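Local coordinates for protein Cys-Gly metallodipeptidase DUG1 (Saccharomyces cerevisiae, PDB 4G1P) that hydrolyses the dipeptide Cys-Gly as a dinuclear zinc- or manganese-dependent M20 peptidase and is the catalytic part of the glutathione-degrading complex, at residues 43-48 with 103-108; 78-83 with 175-180; 18-23 with 128-133; 47-52 with 140-145; 197-202 with 466-471. One frame throughout, in Å; residues are numbered along the deposited sequence.

Contact 1 (43-48 with 103-108); sequences FDKAKF and YDVQPA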
# COMPACT_ATOMS: atom_id res chain seq x y z
N PHE A 43 -0.61 20.16 16.77
CA PHE A 43 -0.42 21.41 17.50
C PHE A 43 -1.52 21.63 18.53
O PHE A 43 -1.25 22.09 19.64
CB PHE A 43 -0.35 22.61 16.56
CG PHE A 43 0.75 22.52 15.54
CD1 PHE A 43 1.97 21.92 15.87
CD2 PHE A 43 0.57 23.01 14.25
CE1 PHE A 43 2.98 21.84 14.93
CE2 PHE A 43 1.58 22.93 13.30
CZ PHE A 43 2.79 22.35 13.63
N ASP A 44 -2.76 21.28 18.17
CA ASP A 44 -3.88 21.45 19.09
C ASP A 44 -3.70 20.57 20.31
O ASP A 44 -4.06 20.95 21.43
CB ASP A 44 -5.22 21.10 18.44
CG ASP A 44 -5.57 22.02 17.29
OD1 ASP A 44 -4.95 23.10 17.18
OD2 ASP A 44 -6.47 21.67 16.51
N LYS A 45 -3.16 19.37 20.08
CA LYS A 45 -2.88 18.42 21.14
C LYS A 45 -1.87 19.03 22.10
O LYS A 45 -2.08 19.02 23.31
CB LYS A 45 -2.37 17.12 20.53
CG LYS A 45 -2.04 16.01 21.51
CD LYS A 45 -3.27 15.28 21.97
CE LYS A 45 -2.94 14.15 22.93
NZ LYS A 45 -2.57 12.89 22.25
N ALA A 46 -0.79 19.59 21.55
CA ALA A 46 0.24 20.23 22.38
C ALA A 46 -0.36 21.40 23.15
O ALA A 46 -0.03 21.63 24.31
CB ALA A 46 1.39 20.73 21.52
N LYS A 47 -1.26 22.11 22.49
CA LYS A 47 -1.87 23.27 23.08
C LYS A 47 -2.74 22.81 24.23
O LYS A 47 -2.69 23.39 25.32
CB LYS A 47 -2.70 24.04 22.03
CG LYS A 47 -3.08 25.45 22.46
CD LYS A 47 -4.26 25.97 21.65
CE LYS A 47 -5.53 25.14 21.90
NZ LYS A 47 -6.60 25.38 20.87
N PHE A 48 -3.52 21.76 23.99
CA PHE A 48 -4.40 21.22 25.01
C PHE A 48 -3.62 20.80 26.25
O PHE A 48 -4.03 21.08 27.37
CB PHE A 48 -5.17 20.02 24.48
CG PHE A 48 -5.92 19.27 25.54
CD1 PHE A 48 -7.05 19.82 26.13
CD2 PHE A 48 -5.50 18.02 25.96
CE1 PHE A 48 -7.76 19.13 27.12
CE2 PHE A 48 -6.19 17.32 26.94
CZ PHE A 48 -7.32 17.88 27.53
N TYR A 103 3.12 12.97 23.01
CA TYR A 103 1.72 13.23 22.77
C TYR A 103 1.23 12.96 21.35
O TYR A 103 0.04 13.06 21.09
CB TYR A 103 1.36 14.64 23.19
CG TYR A 103 2.09 15.74 22.46
CD1 TYR A 103 1.67 16.14 21.19
CD2 TYR A 103 3.16 16.41 23.05
CE1 TYR A 103 2.32 17.17 20.52
CE2 TYR A 103 3.81 17.44 22.39
CZ TYR A 103 3.38 17.82 21.11
OH TYR A 103 4.00 18.84 20.44
N ASP A 104 2.14 12.63 20.43
CA ASP A 104 1.74 12.22 19.09
C ASP A 104 1.42 10.75 19.16
O ASP A 104 1.73 10.11 20.16
CB ASP A 104 2.83 12.49 18.05
CG ASP A 104 4.13 11.73 18.34
OD1 ASP A 104 4.70 11.90 19.44
OD2 ASP A 104 4.58 10.97 17.46
N VAL A 105 0.79 10.23 18.11
CA VAL A 105 0.25 8.87 18.09
C VAL A 105 0.30 8.25 16.70
O VAL A 105 0.32 8.96 15.70
CB VAL A 105 -1.24 8.85 18.54
CG1 VAL A 105 -1.39 9.27 20.00
CG2 VAL A 105 -2.09 9.75 17.64
N GLN A 106 0.32 6.92 16.65
CA GLN A 106 0.24 6.18 15.39
C GLN A 106 -1.05 6.48 14.63
O GLN A 106 -2.06 6.81 15.23
CB GLN A 106 0.34 4.68 15.67
CG GLN A 106 1.72 4.21 16.08
CD GLN A 106 2.68 4.17 14.91
OE1 GLN A 106 2.36 3.61 13.87
NE2 GLN A 106 3.85 4.79 15.06
N PRO A 107 -1.02 6.39 13.29
CA PRO A 107 -2.27 6.56 12.54
C PRO A 107 -3.28 5.48 12.91
O PRO A 107 -2.89 4.41 13.40
CB PRO A 107 -1.84 6.37 11.07
CG PRO A 107 -0.50 5.74 11.13
CD PRO A 107 0.13 6.21 12.40
N ALA A 108 -4.55 5.76 12.66
CA ALA A 108 -5.61 4.81 12.92
C ALA A 108 -6.86 5.14 12.13
O ALA A 108 -7.22 6.31 11.95
CB ALA A 108 -5.92 4.77 14.40
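The one hydrogen bond between residues 43-48 and 103-108 runs from Lys45 NZ to the main-chain Tyr103 O over 2.9 Å. The ammonium meets this oxygen at a C=O···N angle of 143°, tilted 16° from the carbonyl plane. It also binds Thr139 OG1, so the buried amine has two oxygens to hold it. The lysine chain bends at chi2 and again at chi4, which brings NZ onto the carbonyl instead of letting it run straight on. A lysine suits the place because its methylenes can lie in an apolar setting while its end serves a polar one. A leucine in place of Lys45 would probably leave Tyr103 O without this donor and Thr139 OG1 without its ammonium partner, in a buried spot.

The remaining contacts are apolar. Lys45 CG lies 3.7 Å from Tyr103 CD1, the two side chains sliding past each other in opposite directions. Ala46 CA stands 4.1 Å above one face of the tyrosine ring, offset toward its rim, and Ala46 CB is 3.5 Å from Tyr103 CZ. A methyl is small enough for the helix to come this near the ring. The phenol oxygen has its polar partner elsewhere, in Pro82 O.

The contact joins helix 39-55 to the loop that leaves strand 96-102, and the next residue in that loop, Asp104, is an active-site residue by similarity. Around it, Lys45 also packs on Ala26 of helix 16-28, while Ala46 and Tyr103 both touch Ile84 of strand 83-88.

Contact 2 (78-83 with 175-180); sequences LSLPPV and SLKLDE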
# COMPACT_ATOMS: atom_id res chain seq x y z
N LEU A 78 6.91 22.43 6.84
CA LEU A 78 6.03 22.17 7.96
C LEU A 78 6.84 22.34 9.26
O LEU A 78 7.93 21.77 9.38
CB LEU A 78 5.54 20.74 7.84
CG LEU A 78 4.21 20.31 8.44
CD1 LEU A 78 3.07 21.08 7.80
CD2 LEU A 78 4.06 18.84 8.18
N SER A 79 6.33 23.11 10.22
CA SER A 79 7.00 23.20 11.51
C SER A 79 6.84 21.88 12.26
O SER A 79 5.87 21.16 12.05
CB SER A 79 6.42 24.33 12.37
OG SER A 79 6.46 25.58 11.70
N LEU A 80 7.79 21.55 13.12
CA LEU A 80 7.69 20.35 13.95
C LEU A 80 6.77 20.62 15.14
O LEU A 80 6.65 21.77 15.56
CB LEU A 80 9.08 19.94 14.45
CG LEU A 80 10.03 19.38 13.39
CD1 LEU A 80 11.47 19.60 13.81
CD2 LEU A 80 9.77 17.91 13.12
N PRO A 81 6.12 19.56 15.67
CA PRO A 81 5.37 19.65 16.93
C PRO A 81 6.29 20.16 18.02
O PRO A 81 7.43 19.71 18.07
CB PRO A 81 5.02 18.19 17.24
CG PRO A 81 5.07 17.50 15.93
CD PRO A 81 6.09 18.21 15.09
N PRO A 82 5.82 21.08 18.86
CA PRO A 82 6.64 21.69 19.92
C PRO A 82 6.97 20.70 21.04
O PRO A 82 6.13 19.87 21.34
CB PRO A 82 5.73 22.79 20.47
CG PRO A 82 4.36 22.31 20.17
CD PRO A 82 4.46 21.62 18.86
N VAL A 83 8.16 20.77 21.64
CA VAL A 83 8.43 19.95 22.81
C VAL A 83 7.96 20.77 23.98
O VAL A 83 8.17 21.98 24.00
CB VAL A 83 9.92 19.61 23.00
CG1 VAL A 83 10.11 18.84 24.29
CG2 VAL A 83 10.43 18.78 21.86
N SER A 175 11.41 10.99 16.59
CA SER A 175 11.81 11.92 17.66
C SER A 175 12.77 12.98 17.14
O SER A 175 13.76 13.30 17.80
CB SER A 175 12.45 11.19 18.84
OG SER A 175 11.52 10.31 19.45
N LEU A 176 12.47 13.50 15.96
CA LEU A 176 13.35 14.43 15.26
C LEU A 176 13.75 15.64 16.09
O LEU A 176 12.89 16.31 16.66
CB LEU A 176 12.69 14.92 13.95
CG LEU A 176 12.36 13.82 12.94
CD1 LEU A 176 11.84 14.38 11.59
CD2 LEU A 176 13.55 12.93 12.73
N LYS A 177 15.05 15.91 16.14
CA LYS A 177 15.62 17.14 16.70
C LYS A 177 15.58 17.22 18.23
O LYS A 177 16.17 18.13 18.82
CB LYS A 177 14.95 18.37 16.07
CG LYS A 177 14.98 18.39 14.56
CD LYS A 177 16.25 19.03 14.03
CE LYS A 177 16.23 20.53 14.23
NZ LYS A 177 17.56 21.16 13.98
N LEU A 178 14.90 16.28 18.87
CA LEU A 178 14.76 16.27 20.33
C LEU A 178 16.12 16.06 20.99
O LEU A 178 16.46 16.71 21.99
CB LEU A 178 13.79 15.17 20.77
CG LEU A 178 13.60 14.99 22.28
CD1 LEU A 178 13.08 16.25 22.95
CD2 LEU A 178 12.68 13.83 22.54
N ASP A 179 16.87 15.12 20.41
CA ASP A 179 18.27 14.84 20.73
C ASP A 179 19.05 16.12 21.00
O ASP A 179 19.61 16.31 22.09
CB ASP A 179 18.89 14.10 19.55
CG ASP A 179 20.20 13.44 19.90
OD1 ASP A 179 20.38 13.11 21.10
OD2 ASP A 179 21.03 13.23 18.99
N GLU A 180 19.09 17.00 20.01
CA GLU A 180 19.80 18.26 20.13
C GLU A 180 19.26 19.11 21.26
O GLU A 180 20.04 19.76 21.98
CB GLU A 180 19.71 19.05 18.83
CG GLU A 180 20.25 18.31 17.63
CD GLU A 180 19.79 18.92 16.32
OE1 GLU A 180 19.90 20.16 16.16
OE2 GLU A 180 19.29 18.16 15.45
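Leu80 and Val83 meet Leu176, Lys177 and Leu178 with no flat group between them: there is no ring face or edge to cover, and branched and straight aliphatic chains do all the touching. Leu80 CD1 rests 3.8 Å from Lys177 CG, the two side chains crossing at about a right angle. The other methyl of the same leucine, Leu80 CD2, lies 4.3 Å from Leu176 CB, so its fork reaches two successive residues. Further along, Val83 CG2 sits 3.8 Å from Leu178 CD1, again with the side chains nearly perpendicular. Val83 has CG1 anti to the backbone N (chi1 176°), which leaves CG2 beside that N; both methyls come near Leu178 CD1.

Lys177 occupies the N-cap position of helix 178-185. It offers its CG methylene to Leu80 while its bent chain leads the amine off to Glu180, where NZ and OE1 form a salt bridge with a weak hydrogen bond of 3.4 Å.

The contact fastens the start of the helix to the chain entering strand 83-88. With no polar pairing across it, cohesion probably comes from burial of Leu80, Val83 and Leu178, while Lys177 sits at the more open margin and keeps its charge to the helix's own side.

Contact 3 (18-23 with 128-133); sequences QFFSRL and GIMKGR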
# COMPACT_ATOMS: atom_id res chain seq x y z
N GLN A 18 -12.59 13.46 36.58
CA GLN A 18 -11.91 14.52 35.85
C GLN A 18 -10.75 13.94 35.05
O GLN A 18 -10.47 14.42 33.94
CB GLN A 18 -11.49 15.75 36.69
CG GLN A 18 -11.52 15.63 38.21
CD GLN A 18 -12.93 15.66 38.79
OE1 GLN A 18 -13.48 14.62 39.17
NE2 GLN A 18 -13.51 16.85 38.87
N PHE A 19 -10.11 12.90 35.57
CA PHE A 19 -9.03 12.25 34.84
C PHE A 19 -9.56 11.67 33.52
O PHE A 19 -8.91 11.81 32.48
CB PHE A 19 -8.37 11.15 35.66
CG PHE A 19 -7.70 11.63 36.93
CD1 PHE A 19 -7.36 12.96 37.09
CD2 PHE A 19 -7.43 10.75 37.95
CE1 PHE A 19 -6.77 13.40 38.24
CE2 PHE A 19 -6.83 11.18 39.10
CZ PHE A 19 -6.49 12.51 39.24
N PHE A 20 -10.72 11.03 33.59
CA PHE A 20 -11.36 10.42 32.44
C PHE A 20 -11.68 11.51 31.44
O PHE A 20 -11.45 11.37 30.24
CB PHE A 20 -12.66 9.73 32.84
CG PHE A 20 -12.48 8.39 33.49
CD1 PHE A 20 -11.37 7.60 33.21
CD2 PHE A 20 -13.43 7.90 34.38
CE1 PHE A 20 -11.23 6.35 33.82
CE2 PHE A 20 -13.29 6.65 35.00
CZ PHE A 20 -12.19 5.88 34.72
N SER A 21 -12.23 12.59 31.96
CA SER A 21 -12.63 13.68 31.11
C SER A 21 -11.41 14.26 30.39
O SER A 21 -11.42 14.44 29.16
CB SER A 21 -13.32 14.75 31.95
OG SER A 21 -13.69 15.85 31.14
N ARG A 22 -10.37 14.53 31.15
CA ARG A 22 -9.14 15.05 30.58
C ARG A 22 -8.61 14.11 29.51
O ARG A 22 -8.22 14.55 28.43
CB ARG A 22 -8.11 15.27 31.68
CG ARG A 22 -6.71 15.44 31.16
CD ARG A 22 -5.72 15.59 32.31
NE ARG A 22 -5.79 16.92 32.90
CZ ARG A 22 -5.48 17.19 34.16
NH1 ARG A 22 -5.08 16.23 34.98
NH2 ARG A 22 -5.57 18.43 34.60
N LEU A 23 -8.63 12.81 29.79
CA LEU A 23 -8.08 11.83 28.88
C LEU A 23 -8.95 11.71 27.61
O LEU A 23 -8.45 11.41 26.54
CB LEU A 23 -7.93 10.48 29.58
CG LEU A 23 -7.36 9.34 28.75
CD1 LEU A 23 -5.98 9.68 28.24
CD2 LEU A 23 -7.32 8.07 29.58
N GLY A 128 -13.75 -2.48 32.73
CA GLY A 128 -12.53 -1.83 33.18
C GLY A 128 -11.49 -1.63 32.10
O GLY A 128 -10.31 -1.89 32.31
N ILE A 129 -11.93 -1.17 30.92
CA ILE A 129 -11.01 -0.85 29.83
C ILE A 129 -11.34 0.46 29.16
O ILE A 129 -12.49 0.89 29.12
CB ILE A 129 -10.98 -1.94 28.74
CG1 ILE A 129 -12.39 -2.46 28.47
CG2 ILE A 129 -10.09 -3.10 29.17
CD1 ILE A 129 -13.16 -1.67 27.44
N MET A 130 -10.31 1.10 28.64
CA MET A 130 -10.46 2.29 27.84
C MET A 130 -9.90 1.96 26.47
O MET A 130 -8.77 1.48 26.36
CB MET A 130 -9.71 3.45 28.49
CG MET A 130 -10.08 3.62 29.95
SD MET A 130 -9.31 5.04 30.75
CE MET A 130 -7.60 4.52 30.89
N LYS A 131 -10.71 2.15 25.43
CA LYS A 131 -10.30 1.84 24.05
C LYS A 131 -10.15 3.11 23.25
O LYS A 131 -11.08 3.92 23.16
CB LYS A 131 -11.32 0.91 23.39
CG LYS A 131 -11.80 -0.19 24.31
CD LYS A 131 -12.83 -1.08 23.65
CE LYS A 131 -12.12 -2.06 22.71
NZ LYS A 131 -10.90 -2.64 23.35
N GLY A 132 -8.97 3.29 22.66
CA GLY A 132 -8.71 4.45 21.83
C GLY A 132 -7.26 4.48 21.39
O GLY A 132 -6.39 3.97 22.11
N ARG A 133 -6.99 5.05 20.21
CA ARG A 133 -5.62 5.18 19.73
C ARG A 133 -4.84 6.15 20.60
O ARG A 133 -5.25 7.29 20.78
CB ARG A 133 -5.57 5.65 18.27
CG ARG A 133 -4.19 6.16 17.83
CD ARG A 133 -3.13 5.04 17.87
NE ARG A 133 -3.15 4.20 16.67
CZ ARG A 133 -3.23 2.87 16.68
NH1 ARG A 133 -3.30 2.20 17.82
NH2 ARG A 133 -3.23 2.20 15.54
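A Met-aromatic contact between Met130 and Phe20 joins helix 16-28 to the small antiparallel sheet 122-124, 129-131, 455-457. Met130 SD lies 5.0 Å from the centroid of the Phe20 ring and 67° off the ring normal, an oblique approach. Its nearest ring atom is Phe20 CE1, at 3.9 Å, and the two side chains cross at about a right angle. The thioether also serves Leu23, one helical turn on: Leu23 CD2 touches both Met130 SD and Met130 CE, each at 3.8 Å. Met130 runs extended as far as SD and then bends at chi3 (-72°), which brings its terminal methyl to the leucine, while the sulfur touches ring and leucine alike. Methionine suits this place because a long, flexible and polarisable chain can cross from a strand to two different residues of a helix.

Just before Met130, Gly128 and Ile129 both face Asp124 in a G1 beta bulge, where the positive phi of Gly128 (72°) favours glycine.

The sheet and helix are further covered by neighbours. Phe20 and Met130 both pack on Ile458 of helix 458-477, and Leu23 touches Val135 and Leu143 of helix 135-154, so helix 16-28 lies packed among the strand 129-131 and these two helices.

Contact 4 (47-52 with 140-145); sequences KFISEQ and GPLLSW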
# COMPACT_ATOMS: atom_id res chain seq x y z
N LYS A 47 -1.26 22.11 22.49
CA LYS A 47 -1.87 23.27 23.08
C LYS A 47 -2.74 22.81 24.23
O LYS A 47 -2.69 23.39 25.32
CB LYS A 47 -2.70 24.04 22.03
CG LYS A 47 -3.08 25.45 22.46
CD LYS A 47 -4.26 25.97 21.65
CE LYS A 47 -5.53 25.14 21.90
NZ LYS A 47 -6.60 25.38 20.87
N PHE A 48 -3.52 21.76 23.99
CA PHE A 48 -4.40 21.22 25.01
C PHE A 48 -3.62 20.80 26.25
O PHE A 48 -4.03 21.08 27.37
CB PHE A 48 -5.17 20.02 24.48
CG PHE A 48 -5.92 19.27 25.54
CD1 PHE A 48 -7.05 19.82 26.13
CD2 PHE A 48 -5.50 18.02 25.96
CE1 PHE A 48 -7.76 19.13 27.12
CE2 PHE A 48 -6.19 17.32 26.94
CZ PHE A 48 -7.32 17.88 27.53
N ILE A 49 -2.50 20.12 26.04
CA ILE A 49 -1.68 19.67 27.15
C ILE A 49 -1.12 20.84 27.95
O ILE A 49 -1.23 20.87 29.17
CB ILE A 49 -0.58 18.71 26.68
CG1 ILE A 49 -1.22 17.40 26.26
CG2 ILE A 49 0.45 18.45 27.78
CD1 ILE A 49 -0.27 16.44 25.67
N SER A 50 -0.54 21.82 27.26
CA SER A 50 -0.01 22.99 27.96
C SER A 50 -1.09 23.66 28.79
O SER A 50 -0.81 24.17 29.86
CB SER A 50 0.60 24.00 26.99
OG SER A 50 -0.30 24.33 25.95
N GLU A 51 -2.33 23.64 28.30
CA GLU A 51 -3.47 24.15 29.04
C GLU A 51 -3.75 23.36 30.33
O GLU A 51 -4.03 23.94 31.38
CB GLU A 51 -4.72 24.17 28.17
CG GLU A 51 -4.83 25.39 27.30
CD GLU A 51 -5.85 25.23 26.18
OE1 GLU A 51 -6.34 24.09 25.98
OE2 GLU A 51 -6.16 26.24 25.51
N GLN A 52 -3.67 22.03 30.24
CA GLN A 52 -3.81 21.22 31.43
C GLN A 52 -2.68 21.49 32.43
O GLN A 52 -2.91 21.55 33.64
CB GLN A 52 -3.85 19.73 31.09
CG GLN A 52 -4.98 19.33 30.21
CD GLN A 52 -6.30 19.78 30.76
OE1 GLN A 52 -6.76 19.29 31.79
NE2 GLN A 52 -6.92 20.74 30.09
N GLY A 140 -2.27 8.24 27.71
CA GLY A 140 -2.64 7.84 29.05
C GLY A 140 -1.53 8.04 30.08
O GLY A 140 -1.72 8.76 31.07
N PRO A 141 -0.37 7.40 29.86
CA PRO A 141 0.74 7.53 30.82
C PRO A 141 1.18 8.98 30.98
O PRO A 141 1.35 9.43 32.11
CB PRO A 141 1.85 6.69 30.19
CG PRO A 141 1.13 5.70 29.33
CD PRO A 141 -0.03 6.46 28.77
N LEU A 142 1.37 9.70 29.87
CA LEU A 142 1.76 11.10 29.91
C LEU A 142 0.84 11.89 30.84
O LEU A 142 1.31 12.53 31.79
CB LEU A 142 1.72 11.71 28.51
CG LEU A 142 2.21 13.14 28.32
CD1 LEU A 142 2.65 13.34 26.88
CD2 LEU A 142 1.15 14.15 28.67
N LEU A 143 -0.46 11.88 30.56
CA LEU A 143 -1.41 12.65 31.36
C LEU A 143 -1.42 12.20 32.82
O LEU A 143 -1.74 12.97 33.72
CB LEU A 143 -2.81 12.59 30.75
CG LEU A 143 -3.00 13.27 29.40
CD1 LEU A 143 -4.39 12.98 28.83
CD2 LEU A 143 -2.76 14.77 29.52
N SER A 144 -1.07 10.94 33.05
CA SER A 144 -1.04 10.41 34.41
C SER A 144 -0.18 11.27 35.33
O SER A 144 -0.56 11.53 36.47
CB SER A 144 -0.54 8.97 34.42
OG SER A 144 -1.49 8.10 33.85
N TRP A 145 0.97 11.73 34.83
CA TRP A 145 1.81 12.63 35.62
C TRP A 145 1.05 13.85 36.10
O TRP A 145 1.20 14.26 37.25
CB TRP A 145 3.04 13.06 34.83
CG TRP A 145 3.96 11.92 34.52
CD1 TRP A 145 4.24 11.39 33.30
CD2 TRP A 145 4.70 11.14 35.47
NE1 TRP A 145 5.11 10.35 33.42
CE2 TRP A 145 5.42 10.17 34.74
CE3 TRP A 145 4.84 11.17 36.86
CZ2 TRP A 145 6.25 9.24 35.36
CZ3 TRP A 145 5.67 10.25 37.47
CH2 TRP A 145 6.37 9.29 36.72
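Ile49 of helix 39-55 meets Leu142 and Leu143 of helix 135-154 through methyl and methylene groups alone. With Leu142 the approach is tip to tip, Ile49 CD1 standing 4.0 Å from Leu142 CD2. The isoleucine chain is extended (chi2 175°), which carries its end methyl toward helix 135-154. The contact with Leu143 is looser and falls nearer the root of the side chain, Ile49 CG1 lying 4.5 Å from Leu143 CD2. Isoleucine and leucine suit the place because both are wholly apolar and their end methyls can meet between the two helices.

These helices belong to the alpha/beta catalytic domain of the M20 peptidases, and helix 135-154 carries near its start Asp137, which binds both zinc ions. The Leu142 side chain lies about 6 Å from that of His102, a zinc ligand by similarity, and about 10 Å from a bound zinc ion, behind the site rather than in it.

The two serine hydroxyls bond to carbonyls of their own helices. Ser144 OG donates to Gly140 O at 2.9 Å, from 41° out of the carbonyl plane, and the same oxygen also receives Ser144 N. Pro141 has no N-H to offer the preceding turn, and the helix is kinked there. Ser50 OG bonds to Lys47 O, tilted 30° from the carbonyl plane, and also pairs with Ala46 O; Glu51 N reaches Lys47 O too. Gln52 OE1 instead takes Arg22 NE of helix 16-28.

Contact 5 (197-202 with 466-471); sequences CISDNY and KTMAAY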
# COMPACT_ATOMS: atom_id res chain seq x y z
N CYS A 197 12.45 9.89 34.81
CA CYS A 197 11.50 8.79 34.73
C CYS A 197 10.71 8.83 33.42
O CYS A 197 10.29 9.89 32.95
CB CYS A 197 10.53 8.83 35.90
SG CYS A 197 9.58 7.33 35.95
N ILE A 198 10.51 7.66 32.82
CA ILE A 198 9.75 7.56 31.59
C ILE A 198 8.71 6.48 31.73
O ILE A 198 9.02 5.36 32.13
CB ILE A 198 10.65 7.20 30.40
CG1 ILE A 198 11.58 8.35 30.05
CG2 ILE A 198 9.82 6.85 29.18
CD1 ILE A 198 12.62 7.98 29.00
N SER A 199 7.46 6.82 31.39
CA SER A 199 6.41 5.83 31.33
C SER A 199 5.98 5.71 29.88
O SER A 199 5.14 6.46 29.41
CB SER A 199 5.24 6.26 32.19
OG SER A 199 4.29 5.23 32.30
N ASP A 200 6.56 4.75 29.17
CA ASP A 200 6.33 4.65 27.74
C ASP A 200 6.56 3.23 27.24
O ASP A 200 7.06 3.02 26.14
CB ASP A 200 7.27 5.61 27.01
CG ASP A 200 6.70 6.11 25.69
OD1 ASP A 200 5.59 5.68 25.30
OD2 ASP A 200 7.36 6.93 25.04
N ASN A 201 6.23 2.26 28.08
CA ASN A 201 6.22 0.87 27.65
C ASN A 201 5.21 0.12 28.48
O ASN A 201 4.31 0.73 29.04
CB ASN A 201 7.62 0.25 27.73
CG ASN A 201 8.13 0.11 29.15
OD1 ASN A 201 8.00 1.04 29.96
ND2 ASN A 201 8.69 -1.05 29.46
N TYR A 202 5.35 -1.20 28.58
CA TYR A 202 4.27 -2.05 29.11
C TYR A 202 4.84 -3.16 29.95
O TYR A 202 6.03 -3.47 29.85
CB TYR A 202 3.49 -2.66 27.94
CG TYR A 202 3.47 -1.73 26.76
CD1 TYR A 202 4.49 -1.78 25.81
CD2 TYR A 202 2.50 -0.75 26.65
CE1 TYR A 202 4.51 -0.88 24.75
CE2 TYR A 202 2.51 0.14 25.60
CZ TYR A 202 3.51 0.08 24.65
OH TYR A 202 3.53 0.97 23.60
N LYS A 466 -1.14 5.63 41.10
CA LYS A 466 -0.79 5.43 42.49
C LYS A 466 0.66 4.98 42.57
O LYS A 466 1.37 5.38 43.49
CB LYS A 466 -1.73 4.40 43.13
CG LYS A 466 -3.18 4.87 43.19
CD LYS A 466 -4.11 3.79 43.69
CE LYS A 466 -5.51 4.35 43.98
NZ LYS A 466 -6.43 3.33 44.55
N THR A 467 1.10 4.18 41.61
CA THR A 467 2.49 3.74 41.62
C THR A 467 3.44 4.91 41.32
O THR A 467 4.51 5.04 41.93
CB THR A 467 2.76 2.56 40.66
OG1 THR A 467 2.02 1.41 41.10
CG2 THR A 467 4.24 2.19 40.63
N MET A 468 3.03 5.77 40.41
CA MET A 468 3.80 6.97 40.14
C MET A 468 3.86 7.86 41.38
O MET A 468 4.89 8.46 41.69
CB MET A 468 3.20 7.75 38.97
CG MET A 468 3.31 7.10 37.60
SD MET A 468 2.36 8.11 36.44
CE MET A 468 2.94 7.57 34.83
N ALA A 469 2.75 7.96 42.09
CA ALA A 469 2.72 8.79 43.29
C ALA A 469 3.66 8.27 44.38
O ALA A 469 4.42 9.02 44.99
CB ALA A 469 1.30 8.89 43.82
N ALA A 470 3.63 6.97 44.63
CA ALA A 470 4.45 6.42 45.70
C ALA A 470 5.91 6.48 45.30
O ALA A 470 6.78 6.77 46.13
CB ALA A 470 4.04 5.00 46.03
N TYR A 471 6.18 6.22 44.03
CA TYR A 471 7.54 6.31 43.52
C TYR A 471 8.16 7.69 43.74
O TYR A 471 9.28 7.79 44.23
CB TYR A 471 7.62 5.89 42.05
CG TYR A 471 8.68 6.63 41.30
CD1 TYR A 471 10.01 6.28 41.42
CD2 TYR A 471 8.34 7.69 40.49
CE1 TYR A 471 10.98 6.98 40.74
CE2 TYR A 471 9.30 8.39 39.81
CZ TYR A 471 10.61 8.03 39.94
OH TYR A 471 11.57 8.73 39.25
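Cys197 and Tyr471 meet obliquely: Cys197 SG lies 4.7 Å from the centroid of the tyrosine ring, 39° off the ring normal, in a Cys sulfur-aromatic contact. The nearest ring carbon to the sulfur is Tyr471 CE2, at 4.0 Å, while Cys197 CB approaches the phenol end and comes 3.5 Å from Tyr471 OH. SG anti to the backbone N (chi1 -170°) directs the sulfur obliquely at the ring. The hydroxyl has its polar partner in Gln398 OE1. A glycine in place of Tyr471 would probably open a gap beside the Cys197 sulfur and leave Gln398 OE1 without its hydroxyl mate.

Two residues on, just past the end of the strand, Ser199 meets Met468. The methionine chain is extended beyond CG and delivers its methyl to the serine, Met468 CE standing 3.7 Å from Ser199 CB and equally far from Ser199 OG. The serine hydroxyl is satisfied by Leu440 O, and the small side chain lets the methionine methyl come up to it. Asp200, the next residue, is a zinc ligand.

Strand 195-198 runs between strands 96-102 and 437-439 of the mixed sheet, and helix 458-477 covers it through these pairs. Tyr471 also packs on Val97 and Leu438 of the flanking strands, while Met468 touches Trp145 of helix 135-154.

In the fold
Contacts 1, 3, 4 and 5 are made by buried residues; contact 2 is buried too but has partly exposed Leu176 and Lys177 at its margin. Contacts 1 and 4 share helix 39-55, whose successive turns meet the loop by the active site and then helix 135-154; Tyr103 CB and Ile49 CD1 touch between them. Contacts 3 and 4 meet through Leu23 and Leu143, and contacts 4 and 5 through Trp145 and Met468, so that 3, 4 and 5 connect through helix 135-154. Contact 2 reaches contact 1 through Pro82. Chemistry follows place: contact 1 has a buried ammonium bond, 2 and 4 are purely aliphatic across their segments, and 3 and 5 add sulfur beside an aromatic ring.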